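Local coordinates for protein phytochromobilin synthase (Solanum lycopersicum, PDB 6KME) that binds biliverdin IX alpha and probably reduces it, with electrons from ferredoxin, to phytochromobilin, the chromophore precursor of plant phytochromes, at residues A[165-170]-A[297-302]; A[126-131]-A[178-183]; A[228-233]-A[275-280]. The protein carries 1 engineered substitution. All blocks are in the same frame, centred on the assembly; numbering follows the deposited sequence.

Interactions 1 and 2 both touch biliverdin: 126-131/178-183 supplies part of the floor under the tetrapyrrole, and 165-170/297-302 holds one propionate. Their centres lie about 13 Å apart and they meet through Trp181 NE1 to Gly165 O (2.9 Å) and Arg302 NH1 to Val179 O (2.9 Å), so the small ribbon is tied to the edge of the large sheet. Interaction 3 stands off, its centre about 20 Å from that of interaction 1 and about 21 Å from that of interaction 2. Even so, Tyr231 OH reaches Asn131 OD1 at 2.7 Å, joining the helix of 228-233 to the sheet. The Phe278 side chain is about 9 Å from the ligand.

Interaction 1: residues A[165-170]-A[297-302]; sequences GKLTSE and KSFENR. With BLA (biliverdine IX alpha), chain B.
Leu167 and Ser298 are the hydrogen-bonded pair of a two-stranded antiparallel ribbon. Leu167 N reaches Ser298 O at 2.9 Å, and Ser298 N answers to Leu167 O at 3.0 Å, the latter donor standing 36° above the carbonyl plane. The same two oxygens also take CA-H...O contacts, Ser298 O from Lys166 CA and Leu167 O from Lys297 CA.

The extended lysine chains do most of the packing, Lys166 CG and CE alongside Glu300 CB, Lys297 CG against Thr168 N and the Leu167 carbonyl carbon. With CG between backbone N and carbonyl carbon (chi1 75°), Leu167 brings CD2 only to 4.2 Å from Phe299 CB.

Ser169 OG touches Ser298 CB at van der Waals distance (3.3 Å) but bonds Gly296 O. Lys166 NZ and Glu300 OE1, at 4.2 Å, are beyond a salt bridge. Thr168 N gives a bond of 2.9 Å to biliverdin O1A and Thr168 OG1 one of 2.6 Å to O2A, so a single residue grips both oxygens of a propionate. Lys297 NZ meets O1A through a water at 2.9 Å from NZ, which Lys166 O also binds.

The ribbon flanks edge strand 180-185 of the main sheet: Gly165 O accepts from Trp181 NE1, and Arg302 bonds Val179 O.

Interaction 2: residues A[126-131]-A[178-183]; sequences IVLDLN and IVIWTR. With BLA (biliverdine IX alpha), chain B.
Trp181 and Val127 sit side by side on one face of the sheet as a non-hydrogen-bonded pair of neighbouring antiparallel strands, axes 4.8 Å apart and at 170°. The Trp181 side chain leaves CB on the face shared with Val127, and chi1 of 149°, well short of anti, swings the indole over to the ligand. Its CE3 lies 3.4 Å from Ile126 O and 3.8 Å from Val127 CG2, both oblique to the ring. Further out, CZ3 approaches biliverdin C2A, and CH2, at the far end, comes within 3.4 Å of CAA where the propionate begins. One indole face lies against the methyl CMA, Arg183 NH2 is in plane at an edge, and NE1 on the pyrrole side bonds Gly165 O. Val127 CG2 adds a contact of 3.5 Å to the methine CHB.

Four backbone bonds hold the strands, linking Ile126 with Thr182 and Leu128 with Ile180. The opposite face is mostly aliphatic: Leu128 CD2 meets Ile180 CD1 at 3.8 Å. Asp129 crosses Val179, while its carboxylate is gripped at OD1 by Ser176 OG and at OD2 by Asn131 ND2 (2.8 Å).

Strand 123-131 thus runs between 112-119 and the edge strand 180-185, with helix 188-211 under Ile126, Leu128 and Ile180 and biliverdin across the other face, as in the alpha/beta/alpha sandwich of ferredoxin-dependent bilin reductases.

Interaction 3: residues A[228-233]-A[275-280]; sequences QHRYLT and LDYFPE
The Tyr277 ring carries Arg230 CB over one face, a CH-pi contact 3.8 Å from CB to the ring centroid and 17° off the normal. At its edge, in plane, stands His229 ND1; in turn Tyr277 OH lies in plane at the edge of the imidazole, although the two ring planes are 57° apart. Thr233 OG1 sits over one face of the His229 ring, offset toward the rim, and donates to His229 O at 2.8 Å. Phe278 CZ lies over one face of the Arg230 guanidinium. CG of Arg230 is anti to the backbone N and the chain runs extended to NE, so its methylenes cross Tyr277 before the head reaches Phe278.

The short bond between His229 ND1 and Tyr277 OH, 2.6 Å and 173°, is nearly straight. A phenylalanine in place of Tyr277 could still pack on Arg230, but would probably leave ND1 of the buried His229 without its mate. Water spans Arg230 NE (2.7 Å) and Tyr277 O, tying the helix to the carbonyl just before Phe278.

Since His229 NE2 bonds Val266 O, both imidazole nitrogens are engaged; this fixes the ring's rotation and makes the histidine a polar clasp between helices 218-238 and 274-277.

Interaction 1: residues A[165-170]-A[297-302]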
loop_
_atom_site.group_PDB
_atom_site.type_symbol
_atom_site.label_atom_id
_atom_site.label_comp_id
_atom_site.label_asym_id
_atom_site.label_seq_id
_atom_site.Cartn_x
_atom_site.Cartn_y
_atom_site.Cartn_z
ATOM N N GLY A 165 14.492 1.194 -9.653
ATOM C CA GLY A 165 15.852 1.457 -9.195
ATOM C C GLY A 165 15.983 1.323 -7.689
ATOM O O GLY A 165 15.116 0.771 -7.001
ATOM N N LYS A 166 17.092 1.853 -7.169
ATOM C CA LYS A 166 17.379 1.742 -5.745
ATOM C C LYS A 166 16.264 2.363 -4.908
ATOM O O LYS A 166 15.682 3.391 -5.275
ATOM C CB LYS A 166 18.724 2.410 -5.422
ATOM C CG LYS A 166 19.918 1.723 -6.075
ATOM C CD LYS A 166 21.235 2.494 -5.816
ATOM C CE LYS A 166 22.364 1.930 -6.679
ATOM N NZ LYS A 166 23.619 2.688 -6.524
ATOM N N LEU A 167 15.950 1.719 -3.782
ATOM C CA LEU A 167 14.870 2.181 -2.917
ATOM C C LEU A 167 15.196 1.814 -1.475
ATOM O O LEU A 167 16.031 0.946 -1.210
ATOM C CB LEU A 167 13.506 1.587 -3.328
ATOM C CG LEU A 167 13.214 0.106 -2.982
ATOM C CD1 LEU A 167 11.729 -0.212 -3.164
ATOM C CD2 LEU A 167 14.064 -0.852 -3.807
ATOM N N THR A 168 14.526 2.494 -0.544
ATOM C CA THR A 168 14.644 2.208 0.884
ATOM C C THR A 168 14.670 0.699 1.141
ATOM O O THR A 168 13.743 -0.022 0.750
ATOM C CB THR A 168 13.458 2.867 1.604
ATOM O OG1 THR A 168 13.563 4.295 1.488
ATOM C CG2 THR A 168 13.356 2.457 3.091
ATOM N N SER A 169 15.766 0.197 1.747
ATOM C CA SER A 169 15.932 -1.256 1.842
ATOM C C SER A 169 14.866 -1.888 2.733
ATOM O O SER A 169 14.405 -3.001 2.457
ATOM C CB SER A 169 17.326 -1.614 2.365
ATOM O OG SER A 169 18.322 -1.440 1.366
ATOM N N GLU A 170 14.462 -1.190 3.800
ATOM C CA GLU A 170 13.434 -1.704 4.703
ATOM C C GLU A 170 12.080 -1.868 4.014
ATOM O O GLU A 170 11.236 -2.628 4.505
ATOM C CB GLU A 170 13.300 -0.781 5.924
ATOM C CG GLU A 170 14.510 -0.800 6.863
ATOM C CD GLU A 170 15.636 0.174 6.449
ATOM O OE1 GLU A 170 15.582 0.733 5.337
ATOM O OE2 GLU A 170 16.558 0.405 7.257
ATOM N N LYS A 297 19.428 3.093 0.696
ATOM C CA LYS A 297 18.718 2.610 -0.489
ATOM C C LYS A 297 19.575 1.571 -1.195
ATOM O O LYS A 297 20.790 1.754 -1.331
ATOM C CB LYS A 297 18.407 3.761 -1.463
ATOM C CG LYS A 297 17.330 4.726 -0.993
ATOM C CD LYS A 297 16.885 5.660 -2.123
ATOM C CE LYS A 297 15.871 6.714 -1.630
ATOM N NZ LYS A 297 15.204 7.474 -2.749
ATOM N N SER A 298 18.942 0.495 -1.661
ATOM C CA SER A 298 19.669 -0.570 -2.343
ATOM C C SER A 298 18.768 -1.185 -3.413
ATOM O O SER A 298 17.711 -0.643 -3.741
ATOM C CB SER A 298 20.163 -1.614 -1.337
ATOM O OG SER A 298 21.179 -2.400 -1.927
ATOM N N PHE A 299 19.218 -2.311 -3.981
ATOM C CA PHE A 299 18.487 -3.080 -4.994
ATOM C C PHE A 299 18.277 -2.248 -6.263
ATOM O O PHE A 299 17.164 -1.896 -6.647
ATOM C CB PHE A 299 17.150 -3.597 -4.446
ATOM C CG PHE A 299 17.274 -4.285 -3.121
ATOM C CD1 PHE A 299 17.852 -5.544 -3.034
ATOM C CD2 PHE A 299 16.835 -3.665 -1.959
ATOM C CE1 PHE A 299 17.975 -6.179 -1.807
ATOM C CE2 PHE A 299 16.960 -4.296 -0.727
ATOM C CZ PHE A 299 17.524 -5.555 -0.654
ATOM N N GLU A 300 19.399 -1.955 -6.913
ATOM C CA GLU A 300 19.348 -1.248 -8.184
ATOM C C GLU A 300 18.654 -2.083 -9.254
ATOM O O GLU A 300 18.048 -1.526 -10.178
ATOM C CB GLU A 300 20.768 -0.841 -8.598
ATOM C CG GLU A 300 21.288 -1.411 -9.887
ATOM C CD GLU A 300 22.681 -0.884 -10.208
ATOM O OE1 GLU A 300 23.393 -0.485 -9.265
ATOM O OE2 GLU A 300 23.050 -0.854 -11.396
ATOM N N ASN A 301 18.704 -3.409 -9.137
ATOM C CA ASN A 301 17.970 -4.286 -10.039
ATOM C C ASN A 301 16.916 -5.063 -9.261
ATOM O O ASN A 301 17.019 -5.252 -8.046
ATOM C CB ASN A 301 18.910 -5.253 -10.778
ATOM C CG ASN A 301 19.913 -4.530 -11.650
ATOM O OD1 ASN A 301 21.121 -4.750 -11.543
ATOM N ND2 ASN A 301 19.420 -3.651 -12.517
ATOM N N ARG A 302 15.890 -5.500 -9.982
ATOM C CA ARG A 302 14.770 -6.208 -9.376
ATOM C C ARG A 302 15.272 -7.433 -8.617
ATOM O O ARG A 302 15.944 -8.285 -9.212
ATOM C CB ARG A 302 13.762 -6.624 -10.442
ATOM C CG ARG A 302 12.468 -7.189 -9.819
ATOM C CD ARG A 302 11.524 -7.764 -10.852
ATOM N NE ARG A 302 10.341 -8.299 -10.168
ATOM C CZ ARG A 302 9.327 -7.547 -9.749
ATOM N NH1 ARG A 302 9.346 -6.235 -9.967
ATOM N NH2 ARG A 302 8.295 -8.100 -9.110
HETATM C CHA BLA B . 8.615 7.999 -3.542
HETATM N NA BLA B . 7.180 6.034 -2.645
HETATM C C1A BLA B . 8.402 6.563 -3.091
HETATM C C2A BLA B . 9.396 5.491 -3.017
HETATM C C3A BLA B . 8.712 4.303 -2.502
HETATM C C4A BLA B . 7.342 4.667 -2.278
HETATM C CMA BLA B . 9.270 2.901 -2.246
HETATM C CAA BLA B . 10.887 5.703 -3.405
HETATM C CBA BLA B . 11.604 6.364 -2.259
HETATM C CGA BLA B . 12.187 5.287 -1.272
HETATM O O1A BLA B . 12.858 4.486 -1.853
HETATM O O2A BLA B . 11.865 5.465 -0.134
HETATM C CHB BLA B . 6.187 3.792 -1.773
HETATM N NB BLA B . 7.171 2.462 0.007
HETATM C C1B BLA B . 6.034 2.927 -0.693
HETATM C C2B BLA B . 4.920 1.889 -0.242
HETATM C C3B BLA B . 5.387 1.124 0.820
HETATM C C4B BLA B . 6.849 1.523 1.034
HETATM C CMB BLA B . 3.508 2.013 -0.785
HETATM O OB BLA B . 7.660 1.207 1.889
HETATM C CAB BLA B . 4.925 0.022 1.741
HETATM C CBB BLA B . 5.399 -0.649 2.817
HETATM N NC BLA B . 3.503 8.864 -2.435
HETATM C C1C BLA B . 2.283 8.270 -2.038
HETATM C C2C BLA B . 1.335 9.439 -1.738
HETATM C C3C BLA B . 2.041 10.618 -1.976
HETATM C C4C BLA B . 3.477 10.272 -2.437
HETATM C CMC BLA B . -0.091 9.125 -1.266
HETATM O OC BLA B . 2.230 7.051 -2.015
HETATM C CAC BLA B . 1.513 11.998 -1.810
HETATM C CBC BLA B . 0.627 12.557 -0.956
HETATM C CHD BLA B . 4.604 10.965 -2.795
HETATM N ND BLA B . 6.412 9.129 -3.069
HETATM C C1D BLA B . 5.978 10.389 -3.089
HETATM C C2D BLA B . 7.065 11.372 -3.482
HETATM C C3D BLA B . 8.207 10.627 -3.714
HETATM C C4D BLA B . 7.834 9.139 -3.454
HETATM C CMD BLA B . 6.769 12.859 -3.553
HETATM C CAD BLA B . 9.630 11.013 -4.136
HETATM C CBD BLA B . 10.417 11.726 -3.053
HETATM C CGD BLA B . 10.832 10.817 -1.813
HETATM O O1D BLA B . 10.537 11.349 -0.757
HETATM O O2D BLA B . 11.369 9.764 -2.128
HETATM O O HOH W 1 13.891 5.340 -4.257
#

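Interaction 2: residues A[126-131]-A[178-183]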
loop_
_atom_site.group_PDB
_atom_site.type_symbol
_atom_site.label_atom_id
_atom_site.label_comp_id
_atom_site.label_asym_id
_atom_site.label_seq_id
_atom_site.Cartn_x
_atom_site.Cartn_y
_atom_site.Cartn_z
ATOM N N ILE A 126 5.610 5.025 -8.672
ATOM C CA ILE A 126 4.498 4.077 -8.617
ATOM C C ILE A 126 4.887 2.868 -7.772
ATOM O O ILE A 126 5.925 2.240 -8.019
ATOM C CB ILE A 126 4.101 3.604 -10.031
ATOM C CG1 ILE A 126 3.817 4.787 -10.969
ATOM C CG2 ILE A 126 2.933 2.619 -9.974
ATOM C CD1 ILE A 126 2.567 5.583 -10.605
ATOM N N VAL A 127 4.040 2.518 -6.802
ATOM C CA VAL A 127 4.077 1.203 -6.165
ATOM C C VAL A 127 2.691 0.569 -6.290
ATOM O O VAL A 127 1.679 1.172 -5.900
ATOM C CB VAL A 127 4.532 1.273 -4.692
ATOM C CG1 VAL A 127 4.391 -0.106 -4.024
ATOM C CG2 VAL A 127 5.969 1.758 -4.576
ATOM N N LEU A 128 2.648 -0.642 -6.851
ATOM C CA LEU A 128 1.424 -1.426 -6.986
ATOM C C LEU A 128 1.739 -2.852 -6.556
ATOM O O LEU A 128 2.641 -3.479 -7.126
ATOM C CB LEU A 128 0.917 -1.391 -8.437
ATOM C CG LEU A 128 -0.287 -2.284 -8.793
ATOM C CD1 LEU A 128 -1.520 -1.862 -7.983
ATOM C CD2 LEU A 128 -0.556 -2.213 -10.290
ATOM N N ASP A 129 1.010 -3.373 -5.559
ATOM C CA ASP A 129 1.396 -4.673 -5.025
ATOM C C ASP A 129 0.257 -5.316 -4.248
ATOM O O ASP A 129 -0.697 -4.657 -3.819
ATOM C CB ASP A 129 2.621 -4.554 -4.116
ATOM C CG ASP A 129 3.285 -5.896 -3.825
ATOM O OD1 ASP A 129 3.143 -6.854 -4.630
ATOM O OD2 ASP A 129 3.964 -5.991 -2.779
ATOM N N LEU A 130 0.379 -6.631 -4.093
ATOM C CA LEU A 130 -0.362 -7.397 -3.085
ATOM C C LEU A 130 0.642 -7.650 -1.956
ATOM O O LEU A 130 1.373 -8.641 -1.971
ATOM C CB LEU A 130 -0.919 -8.685 -3.696
ATOM C CG LEU A 130 -2.220 -8.597 -4.519
ATOM C CD1 LEU A 130 -2.140 -7.600 -5.689
ATOM C CD2 LEU A 130 -2.705 -9.995 -5.025
ATOM N N ASN A 131 0.728 -6.706 -0.996
ATOM C CA ASN A 131 1.766 -6.784 0.047
ATOM C C ASN A 131 1.519 -8.021 0.916
ATOM O O ASN A 131 0.409 -8.193 1.442
ATOM C CB ASN A 131 1.792 -5.538 0.964
ATOM C CG ASN A 131 2.152 -4.196 0.246
ATOM O OD1 ASN A 131 1.717 -3.139 0.703
ATOM N ND2 ASN A 131 2.960 -4.234 -0.820
ATOM N N ILE A 178 5.634 -10.050 -6.906
ATOM C CA ILE A 178 5.018 -9.467 -8.089
ATOM C C ILE A 178 4.912 -7.950 -7.985
ATOM O O ILE A 178 4.192 -7.333 -8.778
ATOM C CB ILE A 178 3.644 -10.093 -8.388
ATOM C CG1 ILE A 178 2.627 -9.763 -7.283
ATOM C CG2 ILE A 178 3.783 -11.596 -8.612
ATOM C CD1 ILE A 178 1.173 -10.127 -7.658
ATOM N N VAL A 179 5.612 -7.331 -7.028
ATOM C CA VAL A 179 5.495 -5.886 -6.839
ATOM C C VAL A 179 5.858 -5.155 -8.126
ATOM O O VAL A 179 6.792 -5.532 -8.849
ATOM C CB VAL A 179 6.373 -5.397 -5.674
ATOM C CG1 VAL A 179 7.881 -5.671 -5.951
ATOM C CG2 VAL A 179 6.143 -3.917 -5.427
ATOM N N ILE A 180 5.078 -4.135 -8.439
ATOM C CA ILE A 180 5.428 -3.169 -9.468
ATOM C C ILE A 180 5.943 -1.930 -8.746
ATOM O O ILE A 180 5.170 -1.192 -8.125
ATOM C CB ILE A 180 4.234 -2.839 -10.371
ATOM C CG1 ILE A 180 3.814 -4.079 -11.158
ATOM C CG2 ILE A 180 4.580 -1.666 -11.307
ATOM C CD1 ILE A 180 2.487 -3.915 -11.865
ATOM N N TRP A 181 7.256 -1.728 -8.800
ATOM C CA TRP A 181 7.907 -0.522 -8.295
ATOM C C TRP A 181 8.562 0.095 -9.519
ATOM O O TRP A 181 9.417 -0.539 -10.148
ATOM C CB TRP A 181 8.911 -0.852 -7.182
ATOM C CG TRP A 181 10.103 0.095 -7.094
ATOM C CD1 TRP A 181 11.431 -0.230 -7.211
ATOM C CD2 TRP A 181 10.053 1.514 -6.879
ATOM N NE1 TRP A 181 12.213 0.905 -7.072
ATOM C CE2 TRP A 181 11.390 1.985 -6.864
ATOM C CE3 TRP A 181 9.008 2.431 -6.680
ATOM C CZ2 TRP A 181 11.705 3.338 -6.679
ATOM C CZ3 TRP A 181 9.321 3.771 -6.493
ATOM C CH2 TRP A 181 10.662 4.213 -6.496
ATOM N N THR A 182 8.100 1.284 -9.915
ATOM C CA THR A 182 8.501 1.825 -11.205
ATOM C C THR A 182 8.463 3.346 -11.166
ATOM O O THR A 182 7.749 3.958 -10.364
ATOM C CB THR A 182 7.618 1.267 -12.354
ATOM O OG1 THR A 182 8.181 1.600 -13.629
ATOM C CG2 THR A 182 6.166 1.787 -12.298
ATOM N N ARG A 183 9.282 3.938 -12.028
ATOM C CA ARG A 183 9.281 5.357 -12.337
ATOM C C ARG A 183 9.188 5.491 -13.849
ATOM O O ARG A 183 9.868 4.760 -14.576
ATOM C CB ARG A 183 10.580 6.053 -11.845
ATOM C CG ARG A 183 10.913 5.901 -10.355
ATOM C CD ARG A 183 12.320 6.493 -10.066
ATOM N NE ARG A 183 12.757 6.334 -8.670
ATOM C CZ ARG A 183 12.602 7.245 -7.715
ATOM N NH1 ARG A 183 12.003 8.406 -7.977
ATOM N NH2 ARG A 183 13.042 7.003 -6.487
HETATM C CHA BLA B . 8.615 7.999 -3.542
HETATM N NA BLA B . 7.180 6.034 -2.645
HETATM C C1A BLA B . 8.402 6.563 -3.091
HETATM C C2A BLA B . 9.396 5.491 -3.017
HETATM C C3A BLA B . 8.712 4.303 -2.502
HETATM C C4A BLA B . 7.342 4.667 -2.278
HETATM C CMA BLA B . 9.270 2.901 -2.246
HETATM C CAA BLA B . 10.887 5.703 -3.405
HETATM C CBA BLA B . 11.604 6.364 -2.259
HETATM C CGA BLA B . 12.187 5.287 -1.272
HETATM O O1A BLA B . 12.858 4.486 -1.853
HETATM O O2A BLA B . 11.865 5.465 -0.134
HETATM C CHB BLA B . 6.187 3.792 -1.773
HETATM N NB BLA B . 7.171 2.462 0.007
HETATM C C1B BLA B . 6.034 2.927 -0.693
HETATM C C2B BLA B . 4.920 1.889 -0.242
HETATM C C3B BLA B . 5.387 1.124 0.820
HETATM C C4B BLA B . 6.849 1.523 1.034
HETATM C CMB BLA B . 3.508 2.013 -0.785
HETATM O OB BLA B . 7.660 1.207 1.889
HETATM C CAB BLA B . 4.925 0.022 1.741
HETATM C CBB BLA B . 5.399 -0.649 2.817
HETATM N NC BLA B . 3.503 8.864 -2.435
HETATM C C1C BLA B . 2.283 8.270 -2.038
HETATM C C2C BLA B . 1.335 9.439 -1.738
HETATM C C3C BLA B . 2.041 10.618 -1.976
HETATM C C4C BLA B . 3.477 10.272 -2.437
HETATM C CMC BLA B . -0.091 9.125 -1.266
HETATM O OC BLA B . 2.230 7.051 -2.015
HETATM C CAC BLA B . 1.513 11.998 -1.810
HETATM C CBC BLA B . 0.627 12.557 -0.956
HETATM C CHD BLA B . 4.604 10.965 -2.795
HETATM N ND BLA B . 6.412 9.129 -3.069
HETATM C C1D BLA B . 5.978 10.389 -3.089
HETATM C C2D BLA B . 7.065 11.372 -3.482
HETATM C C3D BLA B . 8.207 10.627 -3.714
HETATM C C4D BLA B . 7.834 9.139 -3.454
HETATM C CMD BLA B . 6.769 12.859 -3.553
HETATM C CAD BLA B . 9.630 11.013 -4.136
HETATM C CBD BLA B . 10.417 11.726 -3.053
HETATM C CGD BLA B . 10.832 10.817 -1.813
HETATM O O1D BLA B . 10.537 11.349 -0.757
HETATM O O2D BLA B . 11.369 9.764 -2.128
#

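Interaction 3: residues A[228-233]-A[275-280]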
loop_
_atom_site.group_PDB
_atom_site.type_symbol
_atom_site.label_atom_id
_atom_site.label_comp_id
_atom_site.label_asym_id
_atom_site.label_seq_id
_atom_site.Cartn_x
_atom_site.Cartn_y
_atom_site.Cartn_z
ATOM N N GLN A 228 -0.393 -7.248 10.765
ATOM C CA GLN A 228 -1.023 -6.066 10.186
ATOM C C GLN A 228 -0.664 -4.802 10.966
ATOM O O GLN A 228 -0.384 -3.759 10.361
ATOM C CB GLN A 228 -2.550 -6.228 10.123
ATOM C CG GLN A 228 -3.221 -5.032 9.428
ATOM C CD GLN A 228 -4.722 -5.188 9.166
ATOM O OE1 GLN A 228 -5.421 -4.193 8.979
ATOM N NE2 GLN A 228 -5.210 -6.429 9.120
ATOM N N HIS A 229 -0.672 -4.870 12.305
ATOM C CA HIS A 229 -0.343 -3.692 13.109
ATOM C C HIS A 229 1.084 -3.225 12.841
ATOM O O HIS A 229 1.337 -2.020 12.709
ATOM C CB HIS A 229 -0.537 -3.983 14.598
ATOM C CG HIS A 229 -0.272 -2.796 15.472
ATOM N ND1 HIS A 229 0.819 -2.716 16.309
ATOM C CD2 HIS A 229 -0.937 -1.625 15.611
ATOM C CE1 HIS A 229 0.806 -1.555 16.939
ATOM N NE2 HIS A 229 -0.250 -0.874 16.532
ATOM N N ARG A 230 2.024 -4.170 12.744
ATOM C CA ARG A 230 3.405 -3.831 12.415
ATOM C C ARG A 230 3.496 -3.128 11.065
ATOM O O ARG A 230 4.223 -2.138 10.917
ATOM C CB ARG A 230 4.259 -5.104 12.426
ATOM C CG ARG A 230 5.751 -4.902 12.055
ATOM C CD ARG A 230 6.505 -6.251 12.149
ATOM N NE ARG A 230 7.830 -6.187 11.534
ATOM C CZ ARG A 230 8.088 -6.499 10.262
ATOM N NH1 ARG A 230 7.109 -6.911 9.463
ATOM N NH2 ARG A 230 9.332 -6.408 9.785
ATOM N N TYR A 231 2.756 -3.625 10.070
ATOM C CA TYR A 231 2.724 -3.007 8.745
ATOM C C TYR A 231 2.166 -1.588 8.805
ATOM O O TYR A 231 2.734 -0.664 8.215
ATOM C CB TYR A 231 1.898 -3.886 7.805
ATOM C CG TYR A 231 1.549 -3.293 6.452
ATOM C CD1 TYR A 231 2.295 -3.617 5.319
ATOM C CD2 TYR A 231 0.441 -2.453 6.292
ATOM C CE1 TYR A 231 1.975 -3.105 4.072
ATOM C CE2 TYR A 231 0.114 -1.927 5.053
ATOM C CZ TYR A 231 0.880 -2.267 3.942
ATOM O OH TYR A 231 0.567 -1.763 2.699
ATOM N N LEU A 232 1.033 -1.398 9.496
ATOM C CA LEU A 232 0.462 -0.058 9.631
ATOM C C LEU A 232 1.416 0.862 10.378
ATOM O O LEU A 232 1.496 2.065 10.088
ATOM C CB LEU A 232 -0.879 -0.118 10.384
ATOM C CG LEU A 232 -1.975 -0.965 9.745
ATOM C CD1 LEU A 232 -3.179 -1.111 10.699
ATOM C CD2 LEU A 232 -2.384 -0.350 8.411
ATOM N N THR A 233 2.115 0.323 11.370
ATOM C CA THR A 233 3.020 1.144 12.160
ATOM C C THR A 233 4.190 1.624 11.310
ATOM O O THR A 233 4.563 2.805 11.364
ATOM C CB THR A 233 3.515 0.356 13.368
ATOM O OG1 THR A 233 2.413 0.068 14.240
ATOM C CG2 THR A 233 4.564 1.158 14.121
ATOM N N LEU A 275 9.256 2.072 17.520
ATOM C CA LEU A 275 10.565 1.632 18.016
ATOM C C LEU A 275 10.529 0.235 18.633
ATOM O O LEU A 275 11.564 -0.442 18.663
ATOM C CB LEU A 275 11.132 2.641 19.016
ATOM C CG LEU A 275 11.588 3.985 18.410
ATOM C CD1 LEU A 275 12.162 4.896 19.530
ATOM C CD2 LEU A 275 12.606 3.800 17.278
ATOM N N ASP A 276 9.370 -0.229 19.110
ATOM C CA ASP A 276 9.275 -1.618 19.552
ATOM C C ASP A 276 9.510 -2.580 18.389
ATOM O O ASP A 276 10.160 -3.618 18.556
ATOM C CB ASP A 276 7.910 -1.894 20.192
ATOM C CG ASP A 276 7.744 -1.235 21.542
ATOM O OD1 ASP A 276 8.755 -1.004 22.243
ATOM O OD2 ASP A 276 6.584 -0.948 21.906
ATOM N N TYR A 277 8.983 -2.255 17.206
ATOM C CA TYR A 277 9.135 -3.142 16.053
ATOM C C TYR A 277 10.479 -2.946 15.363
ATOM O O TYR A 277 11.054 -3.905 14.834
ATOM C CB TYR A 277 8.025 -2.898 15.026
ATOM C CG TYR A 277 6.631 -3.314 15.429
ATOM C CD1 TYR A 277 6.309 -4.661 15.623
ATOM C CD2 TYR A 277 5.621 -2.365 15.574
ATOM C CE1 TYR A 277 5.023 -5.048 15.995
ATOM C CE2 TYR A 277 4.326 -2.745 15.934
ATOM C CZ TYR A 277 4.037 -4.090 16.135
ATOM O OH TYR A 277 2.761 -4.470 16.489
ATOM N N PHE A 278 10.977 -1.710 15.320
ATOM C CA PHE A 278 12.168 -1.362 14.542
ATOM C C PHE A 278 13.163 -0.619 15.438
ATOM O O PHE A 278 13.403 0.585 15.269
ATOM C CB PHE A 278 11.769 -0.552 13.304
ATOM C CG PHE A 278 10.579 -1.142 12.553
ATOM C CD1 PHE A 278 10.731 -2.283 11.769
ATOM C CD2 PHE A 278 9.313 -0.580 12.668
ATOM C CE1 PHE A 278 9.642 -2.846 11.104
ATOM C CE2 PHE A 278 8.212 -1.137 12.005
ATOM C CZ PHE A 278 8.374 -2.276 11.231
ATOM N N PRO A 279 13.787 -1.326 16.390
ATOM C CA PRO A 279 14.683 -0.656 17.349
ATOM C C PRO A 279 15.937 -0.073 16.729
ATOM O O PRO A 279 16.630 0.693 17.416
ATOM C CB PRO A 279 15.039 -1.776 18.336
ATOM C CG PRO A 279 14.899 -3.027 17.522
ATOM C CD PRO A 279 13.692 -2.773 16.658
ATOM N N GLU A 280 16.257 -0.431 15.475
ATOM C CA GLU A 280 17.401 0.152 14.776
ATOM C C GLU A 280 17.256 1.659 14.622
ATOM O O GLU A 280 18.265 2.375 14.519
ATOM C CB GLU A 280 17.568 -0.492 13.393
ATOM C CG GLU A 280 17.965 -1.959 13.424
ATOM C CD GLU A 280 16.779 -2.883 13.695
ATOM O OE1 GLU A 280 15.622 -2.402 13.659
ATOM O OE2 GLU A 280 17.010 -4.088 13.947
HETATM O O HOH W 2 9.765 -6.030 13.454
#